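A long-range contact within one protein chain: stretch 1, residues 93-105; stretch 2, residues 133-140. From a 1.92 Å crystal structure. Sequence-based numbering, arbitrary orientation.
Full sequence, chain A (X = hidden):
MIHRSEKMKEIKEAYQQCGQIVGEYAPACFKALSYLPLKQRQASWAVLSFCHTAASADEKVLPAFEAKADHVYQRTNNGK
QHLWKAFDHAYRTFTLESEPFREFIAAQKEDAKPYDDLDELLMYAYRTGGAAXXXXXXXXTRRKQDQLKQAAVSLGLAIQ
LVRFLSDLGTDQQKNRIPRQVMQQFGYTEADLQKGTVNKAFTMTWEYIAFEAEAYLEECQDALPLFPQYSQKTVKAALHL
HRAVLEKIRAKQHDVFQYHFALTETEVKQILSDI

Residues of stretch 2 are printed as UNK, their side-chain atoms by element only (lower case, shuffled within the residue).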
# COMPACT_ATOMS: atom_id res chain seq x y z
N THR A 93 8.89 -20.79 -3.20
CA THR A 93 7.67 -21.45 -2.78
C THR A 93 6.44 -21.05 -3.60
O THR A 93 5.61 -21.90 -3.93
CB THR A 93 7.38 -21.16 -1.29
OG1 THR A 93 8.51 -21.57 -0.51
CG2 THR A 93 6.14 -21.91 -0.83
N PHE A 94 6.35 -19.77 -3.93
CA PHE A 94 5.20 -19.26 -4.68
C PHE A 94 5.47 -18.86 -6.13
O PHE A 94 4.60 -18.30 -6.79
CB PHE A 94 4.59 -18.08 -3.92
CG PHE A 94 3.94 -18.49 -2.63
CD1 PHE A 94 2.65 -19.02 -2.63
CD2 PHE A 94 4.63 -18.40 -1.42
CE1 PHE A 94 2.06 -19.47 -1.45
CE2 PHE A 94 4.05 -18.85 -0.23
CZ PHE A 94 2.77 -19.38 -0.24
N THR A 95 6.66 -19.19 -6.61
CA THR A 95 7.06 -18.87 -7.98
C THR A 95 6.76 -17.40 -8.29
O THR A 95 6.01 -17.08 -9.22
CB THR A 95 6.31 -19.78 -8.98
OG1 THR A 95 6.49 -21.15 -8.60
CG2 THR A 95 6.85 -19.58 -10.39
N LEU A 96 7.34 -16.52 -7.49
CA LEU A 96 7.14 -15.08 -7.66
C LEU A 96 7.88 -14.56 -8.89
O LEU A 96 8.84 -15.19 -9.35
CB LEU A 96 7.61 -14.33 -6.41
CG LEU A 96 6.96 -14.76 -5.08
CD1 LEU A 96 7.54 -13.94 -3.94
CD2 LEU A 96 5.45 -14.59 -5.16
N GLU A 97 7.44 -13.42 -9.41
CA GLU A 97 8.07 -12.83 -10.59
C GLU A 97 9.04 -11.71 -10.23
O GLU A 97 8.77 -10.90 -9.34
CB GLU A 97 6.99 -12.28 -11.52
CG GLU A 97 5.93 -13.29 -11.88
CD GLU A 97 5.04 -12.81 -13.00
OE1 GLU A 97 4.46 -11.71 -12.86
OE2 GLU A 97 4.92 -13.53 -14.01
N SER A 98 10.18 -11.68 -10.92
CA SER A 98 11.21 -10.68 -10.66
C SER A 98 10.91 -9.25 -11.12
O SER A 98 11.32 -8.30 -10.47
CB SER A 98 12.54 -11.14 -11.28
OG SER A 98 12.43 -11.28 -12.69
N GLU A 99 10.20 -9.11 -12.23
CA GLU A 99 9.88 -7.79 -12.79
C GLU A 99 9.33 -6.75 -11.80
O GLU A 99 9.93 -5.68 -11.63
CB GLU A 99 8.90 -7.94 -13.96
CG GLU A 99 9.48 -8.57 -15.23
CD GLU A 99 10.00 -9.98 -15.00
OE1 GLU A 99 9.28 -10.80 -14.39
OE2 GLU A 99 11.13 -10.28 -15.46
N PRO A 100 8.20 -7.03 -11.14
CA PRO A 100 7.66 -6.04 -10.19
C PRO A 100 8.64 -5.62 -9.10
O PRO A 100 8.62 -4.47 -8.64
CB PRO A 100 6.42 -6.74 -9.63
CG PRO A 100 6.75 -8.21 -9.77
CD PRO A 100 7.39 -8.26 -11.13
N PHE A 101 9.51 -6.53 -8.68
CA PHE A 101 10.50 -6.22 -7.65
C PHE A 101 11.52 -5.23 -8.21
O PHE A 101 11.95 -4.30 -7.51
CB PHE A 101 11.19 -7.50 -7.18
CG PHE A 101 10.29 -8.42 -6.40
CD1 PHE A 101 10.02 -8.19 -5.05
CD2 PHE A 101 9.66 -9.48 -7.03
CE1 PHE A 101 9.15 -9.01 -4.34
CE2 PHE A 101 8.78 -10.31 -6.34
CZ PHE A 101 8.52 -10.08 -4.99
N ARG A 102 11.89 -5.42 -9.47
CA ARG A 102 12.84 -4.53 -10.12
C ARG A 102 12.17 -3.17 -10.26
O ARG A 102 12.73 -2.14 -9.88
CB ARG A 102 13.21 -5.05 -11.51
CG ARG A 102 13.80 -6.46 -11.52
CD ARG A 102 14.00 -6.95 -12.94
NE ARG A 102 14.44 -8.34 -13.00
CZ ARG A 102 15.57 -8.79 -12.45
NH1 ARG A 102 16.37 -7.96 -11.80
NH2 ARG A 102 15.89 -10.07 -12.55
N GLU A 103 10.96 -3.18 -10.80
CA GLU A 103 10.17 -1.97 -10.99
C GLU A 103 10.15 -1.13 -9.73
O GLU A 103 10.43 0.07 -9.76
CB GLU A 103 8.74 -2.34 -11.38
CG GLU A 103 8.47 -2.35 -12.87
CD GLU A 103 8.09 -0.98 -13.40
OE1 GLU A 103 8.93 -0.06 -13.35
OE2 GLU A 103 6.94 -0.83 -13.86
N PHE A 104 9.83 -1.76 -8.61
CA PHE A 104 9.75 -1.08 -7.32
C PHE A 104 11.08 -0.43 -6.96
O PHE A 104 11.12 0.74 -6.57
CB PHE A 104 9.34 -2.08 -6.24
CG PHE A 104 8.98 -1.44 -4.92
CD1 PHE A 104 9.98 -1.10 -4.01
CD2 PHE A 104 7.66 -1.16 -4.61
CE1 PHE A 104 9.65 -0.49 -2.80
CE2 PHE A 104 7.32 -0.56 -3.40
CZ PHE A 104 8.32 -0.22 -2.49
N ILE A 105 12.18 -1.17 -7.11
CA ILE A 105 13.50 -0.64 -6.79
C ILE A 105 13.81 0.61 -7.61
O ILE A 105 14.24 1.62 -7.06
CB ILE A 105 14.61 -1.69 -7.06
CG1 ILE A 105 14.51 -2.83 -6.04
CG2 ILE A 105 15.98 -1.03 -6.99
CD1 ILE A 105 14.69 -2.37 -4.61
N UNK A 133 1.43 -4.95 -5.51
CA UNK A 133 0.25 -5.76 -5.72
C UNK A 133 0.57 -6.94 -6.62
O UNK A 133 0.12 -8.06 -6.39
N UNK A 134 1.36 -6.69 -7.66
CA UNK A 134 1.74 -7.76 -8.58
C UNK A 134 2.69 -8.72 -7.87
O UNK A 134 2.64 -9.92 -8.10
c UNK A 134 1.25 -8.74 -11.40
c UNK A 134 2.60 -8.14 -11.00
c UNK A 134 3.24 -7.40 -12.18
c UNK A 134 2.41 -7.17 -9.83
N UNK A 135 3.56 -8.20 -7.01
CA UNK A 135 4.49 -9.04 -6.26
C UNK A 135 3.71 -10.10 -5.48
O UNK A 135 4.07 -11.27 -5.44
s UNK A 135 6.96 -6.31 -4.40
c UNK A 135 6.28 -7.23 -5.79
c UNK A 135 7.29 -4.69 -5.19
c UNK A 135 5.28 -8.22 -5.24
N UNK A 136 2.63 -9.64 -4.85
CA UNK A 136 1.78 -10.49 -4.02
C UNK A 136 0.79 -11.41 -4.72
O UNK A 136 0.31 -12.36 -4.12
c UNK A 136 1.80 -8.80 -2.02
c UNK A 136 2.54 -9.72 -1.06
c UNK A 136 0.85 -7.88 -1.27
c UNK A 136 1.00 -9.62 -3.03
N UNK A 137 0.48 -11.11 -5.98
CA UNK A 137 -0.51 -11.90 -6.73
C UNK A 137 -0.39 -13.42 -6.61
O UNK A 137 -1.37 -14.10 -6.30
c UNK A 137 -1.56 -12.15 -9.10
c UNK A 137 -0.50 -11.50 -8.21
c UNK A 137 -2.95 -11.84 -8.55
c UNK A 137 -1.43 -11.63 -10.52
N UNK A 138 0.81 -13.97 -6.85
CA UNK A 138 0.99 -15.43 -6.76
C UNK A 138 0.72 -15.99 -5.36
O UNK A 138 0.42 -17.17 -5.20
c UNK A 138 2.44 -15.63 -7.19
c UNK A 138 2.69 -14.47 -8.10
c UNK A 138 2.04 -13.33 -7.36
N UNK A 139 0.82 -15.13 -4.36
CA UNK A 139 0.58 -15.53 -2.98
C UNK A 139 -0.93 -15.51 -2.69
O UNK A 139 -1.45 -16.38 -1.98
c UNK A 139 2.84 -14.73 -2.21
c UNK A 139 3.68 -13.73 -1.42
c UNK A 139 0.93 -14.91 -0.56
c UNK A 139 1.32 -14.59 -2.00
N UNK A 140 -1.62 -14.52 -3.25
CA UNK A 140 -3.05 -14.37 -3.04
C UNK A 140 -3.89 -15.38 -3.82
O UNK A 140 -5.00 -15.72 -3.42
c UNK A 140 -3.48 -12.95 -3.42
c UNK A 140 -2.99 -11.93 -1.21
c UNK A 140 -3.10 -10.46 -3.25
c UNK A 140 -2.70 -11.84 -2.70
O HOH W 1 1.92 -19.44 -6.58
O HOH W 2 5.31 -12.21 -8.03
O HOH W 3 3.28 -11.37 -10.20

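Position 133 has backbone atoms and no side-chain atoms. It lies in a helix that begins earlier in the chain, and a CB here would point away from stretch 1. With no side chain, it is Gly133.

Position 134 carries four side-chain carbons, forked at the second. CA-to-CB points toward stretch 1, and CB lies 4.0 Å from Pro100 CB. The fork at the second carbon makes it Leu134. Its CG is 4.4 Å from Glu97 OE1, a contact without polar character. Water 3 joins the two residues, donating to Leu134 O (2.6 Å) and to Glu97 OE1 (2.9 Å).

Position 135 has an unbranched chain of two carbons, a sulfur and one more carbon. It lies against Pro100, Phe101 and Phe104, with the sulfur 3.5 Å from Phe101 CE1. That order of atoms is unique to methionine among the standard residues, so this is Met135. CG sits over one face of the Phe101 ring, 3.7 Å from its centroid, a CH-pi contact. Met135 CE reaches 3.5 Å from Phe104 CB. Met135 CG also packs 3.9 Å from Pro100 CB.

Position 136 has four carbons, forked at the second. CA-to-CB points away, and nothing on stretch 1 is in contact. It is Leu136.

Position 137 shows the same four carbons and fork. CA-to-CB points sideways. The residue is buried and does not touch stretch 1. It is Leu137.

Position 138 has three carbons closing a ring onto the backbone N. Its CB is 3.5 Å from Phe94 O and 3.8 Å from Leu96 CD2. The ring identifies Pro138. Its nitrogen has no hydrogen to give to the preceding turn, and the helix is kinked here.

Position 139 has four carbons, forked at the first, with one arm two carbons long. A side-chain carbon lies over one face of the Phe94 ring and near Leu96 CD2. This is Ile139. That carbon is CG1, 3.9 Å from Phe94 CG and equally 3.9 Å from Leu96 CD2.

Position 140 again has four carbons forked at the second. CA-to-CB points away, and the side chain does not touch stretch 1. It is Leu140.

The contact is mainly apolar, and no direct hydrogen bond crosses it. Helix 98-105 runs roughly antiparallel to helix 133-140, at 152°. Met135 has the largest covered area and fits among Pro100, Phe101 and Phe104. Pro138 and Ile139 pack against Phe94 and Leu96. Three waters bridge specific polar groups. Besides water 3, water 1 donates to Phe94 O (2.9 Å) and Pro138 O (3.1 Å). Water 2 accepts from Glu97 N (2.8 Å) and donates to Met135 O (3.0 Å).

Stretch 2 133-140: GLMLLPIL
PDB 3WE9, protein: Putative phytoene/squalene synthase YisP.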